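3-methyladenine DNA glycosylase (Helicobacter pylori, PDB 1PU6) excises 3-methyladenine from DNA as the first step of base excision repair, and belongs to the helix-hairpin-helix superfamily of glycosylases. Local coordinates at residues 112-117 / 140-145; 21-26 / 198-203; 73-78 / 96-101. One frame throughout, in Å; residues are numbered along the deposited sequence.

Interaction 1 (112-117 / 140-145); sequences ENFKQE and YACAKE. Unlike the reference sequence in segment 140-145: Ala141 (reference Val).
A single ammonium group meets two successive main-chain carbonyls at the C-terminal end of helix 111-117. Lys144 bends at chi2 (-63°), and its otherwise extended tail brings NZ to 3.0 Å from Gln116 O, arriving well above the carbonyl plane with a C=O...N angle of 117°. A second, weak bond links Lys144 NZ to Lys115 O at 3.4 Å. The carbonyl dipoles at this helix C terminus would be expected to stabilise the positive charge. Lys115 O is held again by a water, which donates to it at 3.0 Å and to Cys142 O at 2.7 Å, tying the two backbones together.

Deeper in, Cys142 sets SG anti to its carbonyl carbon (chi1 -55°), which places it beside the Phe114 ring in an oblique sulfur-aromatic contact, SG lying 3.8 Å from CE2. Lys115 lays its aliphatic part across the turn, with CD 3.5 Å from Ala141 O, a buried carbonyl without a polar partner. Ala143, with positive phi, bends the chain out of helix 131-141, which by sequence and topology is the second helix of the family's helix-hairpin-helix; the contact thus packs the far end of that motif against helix 111-117.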
loop_
_atom_site.group_PDB
_atom_site.type_symbol
_atom_site.label_atom_id
_atom_site.label_comp_id
_atom_site.label_asym_id
_atom_site.label_seq_id
_atom_site.Cartn_x
_atom_site.Cartn_y
_atom_site.Cartn_z
ATOM N N GLU A 112 -0.051 -15.188 8.648
ATOM C CA GLU A 112 1.410 -15.315 8.707
ATOM C C GLU A 112 1.960 -16.045 7.475
ATOM O O GLU A 112 2.941 -15.601 6.875
ATOM C CB GLU A 112 1.834 -16.097 9.973
ATOM C CG GLU A 112 3.348 -16.280 10.106
ATOM C CD GLU A 112 3.777 -16.622 11.534
ATOM O OE1 GLU A 112 2.884 -16.843 12.394
ATOM O OE2 GLU A 112 5.007 -16.685 11.801
ATOM N N ASN A 113 1.343 -17.171 7.101
ATOM C CA ASN A 113 1.812 -17.887 5.917
ATOM C C ASN A 113 1.558 -17.107 4.647
ATOM O O ASN A 113 2.407 -17.121 3.730
ATOM C CB ASN A 113 1.170 -19.278 5.839
ATOM C CG ASN A 113 1.842 -20.181 4.825
ATOM O OD1 ASN A 113 3.101 -20.375 4.840
ATOM N ND2 ASN A 113 1.026 -20.769 3.938
ATOM N N PHE A 114 0.422 -16.410 4.591
ATOM C CA PHE A 114 0.108 -15.546 3.441
ATOM C C PHE A 114 1.253 -14.555 3.190
ATOM O O PHE A 114 1.672 -14.344 2.048
ATOM C CB PHE A 114 -1.235 -14.784 3.733
ATOM C CG PHE A 114 -1.515 -13.589 2.832
ATOM C CD1 PHE A 114 -2.166 -13.726 1.582
ATOM C CD2 PHE A 114 -1.234 -12.287 3.298
ATOM C CE1 PHE A 114 -2.475 -12.581 0.787
ATOM C CE2 PHE A 114 -1.504 -11.140 2.510
ATOM C CZ PHE A 114 -2.151 -11.281 1.275
ATOM N N LYS A 115 1.749 -13.906 4.249
ATOM C CA LYS A 115 2.744 -12.875 4.046
ATOM C C LYS A 115 4.001 -13.491 3.432
ATOM O O LYS A 115 4.680 -12.827 2.688
ATOM C CB LYS A 115 3.138 -12.173 5.369
ATOM C CG LYS A 115 2.073 -11.263 5.946
ATOM C CD LYS A 115 2.561 -10.482 7.195
ATOM C CE LYS A 115 2.351 -11.236 8.437
ATOM N NZ LYS A 115 2.923 -10.481 9.642
ATOM N N GLN A 116 4.297 -14.756 3.752
ATOM C CA GLN A 116 5.446 -15.437 3.175
ATOM C C GLN A 116 5.241 -15.900 1.744
ATOM O O GLN A 116 6.171 -15.772 0.936
ATOM C CB GLN A 116 5.871 -16.612 4.054
ATOM C CG GLN A 116 7.119 -17.360 3.617
ATOM C CD GLN A 116 7.424 -18.561 4.527
ATOM O OE1 GLN A 116 7.690 -18.385 5.724
ATOM N NE2 GLN A 116 7.366 -19.780 3.967
ATOM N N GLU A 117 4.055 -16.411 1.396
ATOM C CA GLU A 117 3.867 -17.145 0.144
ATOM C C GLU A 117 3.069 -16.446 -0.943
ATOM O O GLU A 117 3.082 -16.924 -2.111
ATOM C CB GLU A 117 3.226 -18.502 0.422
ATOM C CG GLU A 117 4.007 -19.403 1.398
ATOM C CD GLU A 117 5.275 -20.013 0.802
ATOM O OE1 GLU A 117 6.087 -20.547 1.596
ATOM O OE2 GLU A 117 5.443 -19.989 -0.466
ATOM N N TYR A 140 3.574 -3.050 1.833
ATOM C CA TYR A 140 3.298 -2.501 3.163
ATOM C C TYR A 140 2.652 -3.478 4.138
ATOM O O TYR A 140 2.633 -3.202 5.339
ATOM C CB TYR A 140 2.371 -1.275 3.047
ATOM C CG TYR A 140 3.052 -0.171 2.276
ATOM C CD1 TYR A 140 4.001 0.677 2.934
ATOM C CD2 TYR A 140 2.692 0.100 0.935
ATOM C CE1 TYR A 140 4.595 1.759 2.283
ATOM C CE2 TYR A 140 3.305 1.197 0.242
ATOM C CZ TYR A 140 4.250 1.999 0.936
ATOM O OH TYR A 140 4.852 3.019 0.248
ATOM N N ALA A 141 2.111 -4.585 3.630
ATOM C CA ALA A 141 1.655 -5.648 4.532
ATOM C C ALA A 141 2.630 -6.815 4.583
ATOM O O ALA A 141 2.769 -7.385 5.643
ATOM C CB ALA A 141 0.225 -6.146 4.208
ATOM N N CYS A 142 3.286 -7.173 3.474
ATOM C CA CYS A 142 4.107 -8.424 3.417
ATOM C C CYS A 142 5.626 -8.205 3.397
ATOM O O CYS A 142 6.401 -9.194 3.400
ATOM C CB CYS A 142 3.724 -9.270 2.185
ATOM S SG CYS A 142 1.938 -9.635 2.151
ATOM N N ALA A 143 6.052 -6.946 3.361
ATOM C CA ALA A 143 7.492 -6.642 3.310
ATOM C C ALA A 143 8.247 -7.212 2.101
ATOM O O ALA A 143 9.460 -7.581 2.235
ATOM C CB ALA A 143 8.197 -7.002 4.678
ATOM N N LYS A 144 7.568 -7.285 0.945
ATOM C CA LYS A 144 8.215 -7.736 -0.301
ATOM C C LYS A 144 8.882 -6.593 -1.018
ATOM O O LYS A 144 8.498 -5.405 -0.822
ATOM C CB LYS A 144 7.186 -8.293 -1.294
ATOM C CG LYS A 144 6.351 -9.394 -0.768
ATOM C CD LYS A 144 7.114 -10.559 -0.414
ATOM C CE LYS A 144 6.099 -11.715 -0.284
ATOM N NZ LYS A 144 6.849 -12.949 0.014
ATOM N N GLU A 145 9.880 -6.948 -1.844
ATOM C CA GLU A 145 10.646 -5.929 -2.601
ATOM C C GLU A 145 9.864 -5.493 -3.823
ATOM O O GLU A 145 10.137 -5.922 -4.928
ATOM C CB GLU A 145 12.067 -6.436 -2.981
ATOM C CG GLU A 145 12.928 -6.700 -1.741
ATOM C CD GLU A 145 14.225 -7.484 -2.019
ATOM O OE1 GLU A 145 15.050 -7.552 -1.052
ATOM O OE2 GLU A 145 14.422 -8.071 -3.159
HETATM O O HOH W 1 7.293 -11.696 3.516
#

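Interaction 2 (21-26 / 198-203); sequences PAWWWP and LYARFH
Within 198-203, Ala200 is the first to make a substantial contact with the tryptophan-rich loop. Its methyl group points at the loop and touches Trp23, CB lying 3.5 Å from CE3 of the indole at an oblique angle, while Ala200 O sits 4.1 Å from Trp24 CB. Such close backbone approach suits a small side chain on the helix and a tightly folded loop: Pro21 to Trp24 form a type I turn, and Trp24, with positive phi, then occupies the centre of a classic gamma turn closed by a weak bond from Trp25 N to Trp23 O.

Arg201 follows, its chain bent at chi3 (72°) so that Arg201 NH1 reaches Ala22 O at 3.0 Å, with an N-H...O angle of 160°. The oxygen lies in the guanidinium plane, yet the nitrogen stands above the carbonyl plane. Gln197 donates to the same oxygen, and Arg201 NE bonds to the carboxylated lysine at position 205.

His203, with CG anti to its backbone N, ends the walk: CD2 lies 3.8 Å from Trp24 CZ3, the two rings crossing obliquely with planes nearly perpendicular. Trp24 NE1 turns instead to Glu208, and a bound beta-mercaptoethanol beside this indole may mark a pocket. Arg201 therefore joins a neutral loop carbonyl to a modified lysine, whose negative charge it probably balances.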
loop_
_atom_site.group_PDB
_atom_site.type_symbol
_atom_site.label_atom_id
_atom_site.label_comp_id
_atom_site.label_asym_id
_atom_site.label_seq_id
_atom_site.Cartn_x
_atom_site.Cartn_y
_atom_site.Cartn_z
ATOM N N PRO A 21 5.834 7.329 10.287
ATOM C CA PRO A 21 6.372 6.072 10.844
ATOM C C PRO A 21 7.411 5.384 9.882
ATOM O O PRO A 21 7.577 5.797 8.769
ATOM C CB PRO A 21 5.129 5.188 11.050
ATOM C CG PRO A 21 4.072 5.739 10.104
ATOM C CD PRO A 21 4.391 7.244 9.932
ATOM N N ALA A 22 8.145 4.400 10.386
ATOM C CA ALA A 22 9.336 3.833 9.732
ATOM C C ALA A 22 9.081 3.292 8.305
ATOM O O ALA A 22 9.963 3.352 7.457
ATOM C CB ALA A 22 9.860 2.664 10.566
ATOM N N TRP A 23 7.909 2.710 8.102
ATOM C CA TRP A 23 7.551 2.183 6.762
ATOM C C TRP A 23 6.524 3.100 6.046
ATOM O O TRP A 23 5.901 2.672 5.102
ATOM C CB TRP A 23 6.978 0.741 6.848
ATOM C CG TRP A 23 8.039 -0.349 7.086
ATOM C CD1 TRP A 23 8.836 -0.538 8.224
ATOM C CD2 TRP A 23 8.371 -1.405 6.187
ATOM N NE1 TRP A 23 9.645 -1.634 8.036
ATOM C CE2 TRP A 23 9.398 -2.172 6.790
ATOM C CE3 TRP A 23 7.915 -1.756 4.900
ATOM C CZ2 TRP A 23 9.967 -3.310 6.160
ATOM C CZ3 TRP A 23 8.484 -2.887 4.239
ATOM C CH2 TRP A 23 9.503 -3.644 4.878
ATOM N N TRP A 24 6.362 4.345 6.552
ATOM C CA TRP A 24 5.462 5.403 6.052
ATOM C C TRP A 24 3.979 5.099 6.291
ATOM O O TRP A 24 3.249 5.919 6.891
ATOM C CB TRP A 24 5.720 5.756 4.578
ATOM C CG TRP A 24 4.752 6.809 4.056
ATOM C CD1 TRP A 24 4.706 8.152 4.404
ATOM C CD2 TRP A 24 3.700 6.600 3.130
ATOM N NE1 TRP A 24 3.678 8.768 3.737
ATOM C CE2 TRP A 24 3.061 7.843 2.919
ATOM C CE3 TRP A 24 3.265 5.488 2.386
ATOM C CZ2 TRP A 24 1.976 8.000 2.025
ATOM C CZ3 TRP A 24 2.193 5.647 1.501
ATOM C CH2 TRP A 24 1.581 6.908 1.312
ATOM N N TRP A 25 3.523 3.936 5.799
ATOM C CA TRP A 25 2.087 3.580 5.947
ATOM C C TRP A 25 1.847 3.337 7.478
ATOM O O TRP A 25 2.606 2.556 8.107
ATOM C CB TRP A 25 1.854 2.283 5.131
ATOM C CG TRP A 25 0.439 2.000 4.835
ATOM C CD1 TRP A 25 -0.555 1.661 5.715
ATOM C CD2 TRP A 25 -0.146 2.003 3.525
ATOM N NE1 TRP A 25 -1.733 1.461 5.022
ATOM C CE2 TRP A 25 -1.516 1.661 3.678
ATOM C CE3 TRP A 25 0.347 2.305 2.231
ATOM C CZ2 TRP A 25 -2.408 1.598 2.587
ATOM C CZ3 TRP A 25 -0.537 2.236 1.126
ATOM C CH2 TRP A 25 -1.900 1.885 1.324
ATOM N N PRO A 26 0.820 3.949 8.084
ATOM C CA PRO A 26 0.534 3.689 9.509
ATOM C C PRO A 26 0.128 2.225 9.754
ATOM O O PRO A 26 -0.660 1.648 8.995
ATOM C CB PRO A 26 -0.622 4.658 9.876
ATOM C CG PRO A 26 -1.069 5.229 8.616
ATOM C CD PRO A 26 -0.141 4.874 7.451
ATOM N N LEU A 198 13.071 0.415 1.952
ATOM C CA LEU A 198 13.429 1.527 1.087
ATOM C C LEU A 198 12.276 1.848 0.070
ATOM O O LEU A 198 11.883 3.002 -0.086
ATOM C CB LEU A 198 14.772 1.261 0.370
ATOM C CG LEU A 198 15.323 2.405 -0.465
ATOM C CD1 LEU A 198 16.945 2.216 -0.554
ATOM C CD2 LEU A 198 14.738 2.410 -1.855
ATOM N N TYR A 199 11.740 0.823 -0.610
ATOM C CA TYR A 199 10.643 1.085 -1.564
ATOM C C TYR A 199 9.377 1.636 -0.835
ATOM O O TYR A 199 8.680 2.519 -1.369
ATOM C CB TYR A 199 10.292 -0.228 -2.289
ATOM C CG TYR A 199 11.253 -0.694 -3.351
ATOM C CD1 TYR A 199 11.370 -2.053 -3.631
ATOM C CD2 TYR A 199 11.959 0.192 -4.146
ATOM C CE1 TYR A 199 12.211 -2.534 -4.629
ATOM C CE2 TYR A 199 12.828 -0.281 -5.194
ATOM C CZ TYR A 199 12.923 -1.655 -5.421
ATOM O OH TYR A 199 13.756 -2.168 -6.438
ATOM N N ALA A 200 9.114 1.137 0.381
ATOM C CA ALA A 200 7.981 1.649 1.196
ATOM C C ALA A 200 8.109 3.144 1.405
ATOM O O ALA A 200 7.132 3.921 1.208
ATOM C CB ALA A 200 7.932 0.894 2.553
ATOM N N ARG A 201 9.316 3.566 1.779
ATOM C CA ARG A 201 9.554 4.993 2.065
ATOM C C ARG A 201 9.578 5.818 0.765
ATOM O O ARG A 201 9.126 6.968 0.756
ATOM C CB ARG A 201 10.849 5.144 2.845
ATOM C CG ARG A 201 10.762 4.588 4.309
ATOM C CD ARG A 201 12.003 4.742 5.085
ATOM N NE ARG A 201 12.177 6.200 5.423
ATOM C CZ ARG A 201 11.658 6.788 6.502
ATOM N NH1 ARG A 201 10.975 6.129 7.409
ATOM N NH2 ARG A 201 11.904 8.111 6.707
ATOM N N PHE A 202 10.180 5.278 -0.300
ATOM C CA PHE A 202 10.289 6.010 -1.576
ATOM C C PHE A 202 8.875 6.365 -2.119
ATOM O O PHE A 202 8.585 7.557 -2.470
ATOM C CB PHE A 202 11.112 5.124 -2.565
ATOM C CG PHE A 202 11.563 5.810 -3.832
ATOM C CD1 PHE A 202 12.324 5.052 -4.772
ATOM C CD2 PHE A 202 11.291 7.133 -4.130
ATOM C CE1 PHE A 202 12.755 5.562 -5.993
ATOM C CE2 PHE A 202 11.740 7.724 -5.373
ATOM C CZ PHE A 202 12.493 6.919 -6.304
ATOM N N HIS A 203 7.972 5.399 -2.131
ATOM C CA HIS A 203 6.596 5.694 -2.592
ATOM C C HIS A 203 5.969 6.776 -1.632
ATOM O O HIS A 203 5.276 7.679 -2.113
ATOM C CB HIS A 203 5.733 4.434 -2.617
ATOM C CG HIS A 203 4.282 4.714 -2.838
ATOM N ND1 HIS A 203 3.808 5.374 -3.964
ATOM C CD2 HIS A 203 3.207 4.527 -2.026
ATOM C CE1 HIS A 203 2.484 5.503 -3.870
ATOM N NE2 HIS A 203 2.101 5.009 -2.703
#

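Interaction 3 (73-78 / 96-101)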
loop_
_atom_site.group_PDB
_atom_site.type_symbol
_atom_site.label_atom_id
_atom_site.label_comp_id
_atom_site.label_asym_id
_atom_site.label_seq_id
_atom_site.Cartn_x
_atom_site.Cartn_y
_atom_site.Cartn_z
ATOM N N ALA A 73 -13.503 -12.294 7.083
ATOM C CA ALA A 73 -13.969 -13.368 6.165
ATOM C C ALA A 73 -15.403 -13.771 6.472
ATOM O O ALA A 73 -16.158 -14.146 5.541
ATOM C CB ALA A 73 -13.041 -14.644 6.253
ATOM N N TYR A 74 -15.796 -13.704 7.757
ATOM C CA TYR A 74 -17.109 -14.227 8.153
ATOM C C TYR A 74 -18.173 -13.172 8.556
ATOM O O TYR A 74 -19.308 -13.542 8.893
ATOM C CB TYR A 74 -16.943 -15.322 9.240
ATOM C CG TYR A 74 -16.254 -16.557 8.724
ATOM C CD1 TYR A 74 -16.995 -17.566 8.069
ATOM C CD2 TYR A 74 -14.864 -16.699 8.822
ATOM C CE1 TYR A 74 -16.360 -18.712 7.571
ATOM C CE2 TYR A 74 -14.213 -17.862 8.337
ATOM C CZ TYR A 74 -14.967 -18.843 7.704
ATOM O OH TYR A 74 -14.351 -19.963 7.194
ATOM N N ILE A 75 -17.847 -11.881 8.469
ATOM C CA ILE A 75 -18.785 -10.802 8.869
ATOM C C ILE A 75 -20.030 -10.700 7.989
ATOM O O ILE A 75 -19.932 -11.002 6.787
ATOM C CB ILE A 75 -18.027 -9.440 8.871
ATOM C CG1 ILE A 75 -18.847 -8.366 9.607
ATOM C CG2 ILE A 75 -17.663 -8.972 7.450
ATOM C CD1 ILE A 75 -18.005 -7.147 9.934
ATOM N N GLU A 76 -21.174 -10.271 8.570
ATOM C CA GLU A 76 -22.356 -9.935 7.794
ATOM C C GLU A 76 -22.032 -8.791 6.827
ATOM O O GLU A 76 -21.515 -7.771 7.222
ATOM C CB GLU A 76 -23.493 -9.497 8.759
ATOM C CG GLU A 76 -24.818 -9.173 8.081
ATOM N N PHE A 77 -22.395 -8.979 5.557
ATOM C CA PHE A 77 -22.088 -7.996 4.531
ATOM C C PHE A 77 -22.598 -6.573 4.925
ATOM O O PHE A 77 -21.856 -5.587 4.837
ATOM C CB PHE A 77 -22.721 -8.436 3.196
ATOM C CG PHE A 77 -22.590 -7.409 2.123
ATOM C CD1 PHE A 77 -23.563 -6.426 1.998
ATOM C CD2 PHE A 77 -21.482 -7.393 1.263
ATOM C CE1 PHE A 77 -23.461 -5.425 0.994
ATOM C CE2 PHE A 77 -21.377 -6.408 0.238
ATOM C CZ PHE A 77 -22.377 -5.431 0.111
ATOM N N SER A 78 -23.882 -6.457 5.336
ATOM C CA SER A 78 -24.426 -5.109 5.560
ATOM C C SER A 78 -23.714 -4.394 6.713
ATOM O O SER A 78 -23.649 -3.165 6.718
ATOM C CB SER A 78 -25.929 -5.156 5.816
ATOM O OG SER A 78 -26.223 -5.730 7.089
ATOM N N ARG A 96 -15.431 -7.115 -1.724
ATOM C CA ARG A 96 -14.034 -7.379 -2.107
ATOM C C ARG A 96 -13.213 -7.828 -0.873
ATOM O O ARG A 96 -12.409 -8.772 -0.973
ATOM C CB ARG A 96 -13.422 -6.086 -2.608
ATOM C CG ARG A 96 -12.110 -6.262 -3.249
ATOM C CD ARG A 96 -11.666 -4.908 -3.892
ATOM N NE ARG A 96 -12.758 -4.358 -4.749
ATOM C CZ ARG A 96 -12.902 -3.071 -5.043
ATOM N NH1 ARG A 96 -12.064 -2.177 -4.556
ATOM N NH2 ARG A 96 -13.883 -2.672 -5.869
ATOM N N LEU A 97 -13.406 -7.142 0.276
ATOM C CA LEU A 97 -12.717 -7.552 1.544
ATOM C C LEU A 97 -13.118 -8.932 2.056
ATOM O O LEU A 97 -12.285 -9.728 2.504
ATOM C CB LEU A 97 -12.972 -6.517 2.665
ATOM C CG LEU A 97 -12.200 -5.234 2.459
ATOM C CD1 LEU A 97 -12.678 -4.210 3.523
ATOM C CD2 LEU A 97 -10.673 -5.440 2.479
ATOM N N ILE A 98 -14.430 -9.193 2.046
ATOM C CA ILE A 98 -14.934 -10.492 2.507
ATOM C C ILE A 98 -14.398 -11.640 1.647
ATOM O O ILE A 98 -13.905 -12.674 2.172
ATOM C CB ILE A 98 -16.477 -10.469 2.544
ATOM C CG1 ILE A 98 -16.931 -9.551 3.680
ATOM C CG2 ILE A 98 -17.039 -11.878 2.705
ATOM C CD1 ILE A 98 -18.444 -9.177 3.603
ATOM N N ASP A 99 -14.486 -11.473 0.341
ATOM C CA ASP A 99 -14.003 -12.517 -0.554
ATOM C C ASP A 99 -12.462 -12.706 -0.487
ATOM O O ASP A 99 -11.952 -13.865 -0.497
ATOM C CB ASP A 99 -14.482 -12.264 -1.988
ATOM C CG ASP A 99 -16.004 -12.504 -2.157
ATOM O OD1 ASP A 99 -16.697 -12.995 -1.198
ATOM O OD2 ASP A 99 -16.599 -12.230 -3.241
ATOM N N LEU A 100 -11.730 -11.596 -0.445
ATOM C CA LEU A 100 -10.264 -11.686 -0.335
ATOM C C LEU A 100 -9.872 -12.458 0.972
ATOM O O LEU A 100 -9.005 -13.367 0.954
ATOM C CB LEU A 100 -9.665 -10.259 -0.321
ATOM C CG LEU A 100 -8.200 -10.218 0.172
ATOM C CD1 LEU A 100 -7.235 -10.966 -0.778
ATOM C CD2 LEU A 100 -7.788 -8.731 0.311
ATOM N N SER A 101 -10.499 -12.069 2.096
ATOM C CA SER A 101 -10.166 -12.688 3.364
ATOM C C SER A 101 -10.488 -14.183 3.367
ATOM O O SER A 101 -9.697 -14.983 3.856
ATOM C CB SER A 101 -10.916 -11.968 4.507
ATOM O OG SER A 101 -10.407 -10.609 4.580
HETATM O O HOH W 2 -15.258 -14.986 2.995
#
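Two isoleucine torsions decide how this contact closes. Ile98 sets CG1 anti to its carbonyl carbon (chi1 -70°), which leaves CG2 anti to the backbone N and spreads the two branches over the opposing segment. Ile75 places CG1 anti to its own backbone N (chi1 -166°) and so puts CG2 in the crowded position between N and the carbonyl carbon. The setting is the all-helical HhH-GPD fold, where helix 90-108 packs against the junction of helices 65-74 and 77-83.

Ile98 does most of the touching. Ile98 CG2 rests 3.7 Å from Ala73 O, near the end of helix 65-74, while Ile98 CG1 lies 3.9 Å from Ile75 CG2, the two side chains crossing at about a right angle. The tip continues to the start of the next helix: Ile98 CD1 is 3.9 Å from Phe77 CA and 4.2 Å from Phe77 CD2, meeting the ring obliquely. One branched residue therefore touches the first helix, the connection (Ile75) and the start of the next helix. Beyond Ile98, the Phe77 ring extends along helix 90-108 to Asn91, Ala94 and Lys95.

One turn further on, Ser101 points its CB at Ala73, with the two CB atoms 3.8 Å apart. Its chi1 of -65° sets OG anti to the carbonyl carbon, back against its own helix, where it donates to Leu97 O at 2.9 Å; the same oxygen also accepts from Ser101 N. The hydroxyl is thus satisfied within the helix, and the serine meets Ala73 through carbon. Leu69 and Ile72 also pack on it.

The polar link between the segments is water-mediated: one water donates to Ala73 O at 2.8 Å and to Ile98 O at 2.8 Å.

From the N terminus, residues 21-26 open the longest loop, which closes only when helix 195-203 arrives; interaction 2 thereby joins an early loop to the late part of the chain. The other two contacts are nested inside it, one after the other, and none cross. Interaction 3 closes first, a short local loop about 28 Å from interaction 2, centre to centre, on the opposite side of the chain's centre. Interaction 1 follows, its helix 111-117 coming directly after helix 90-108 of interaction 3. Interactions 1 and 2 touch: Tyr140 OH lies 2.6 Å from Ala200 O, probably hydrogen-bonded, so helix 131-141 connects both.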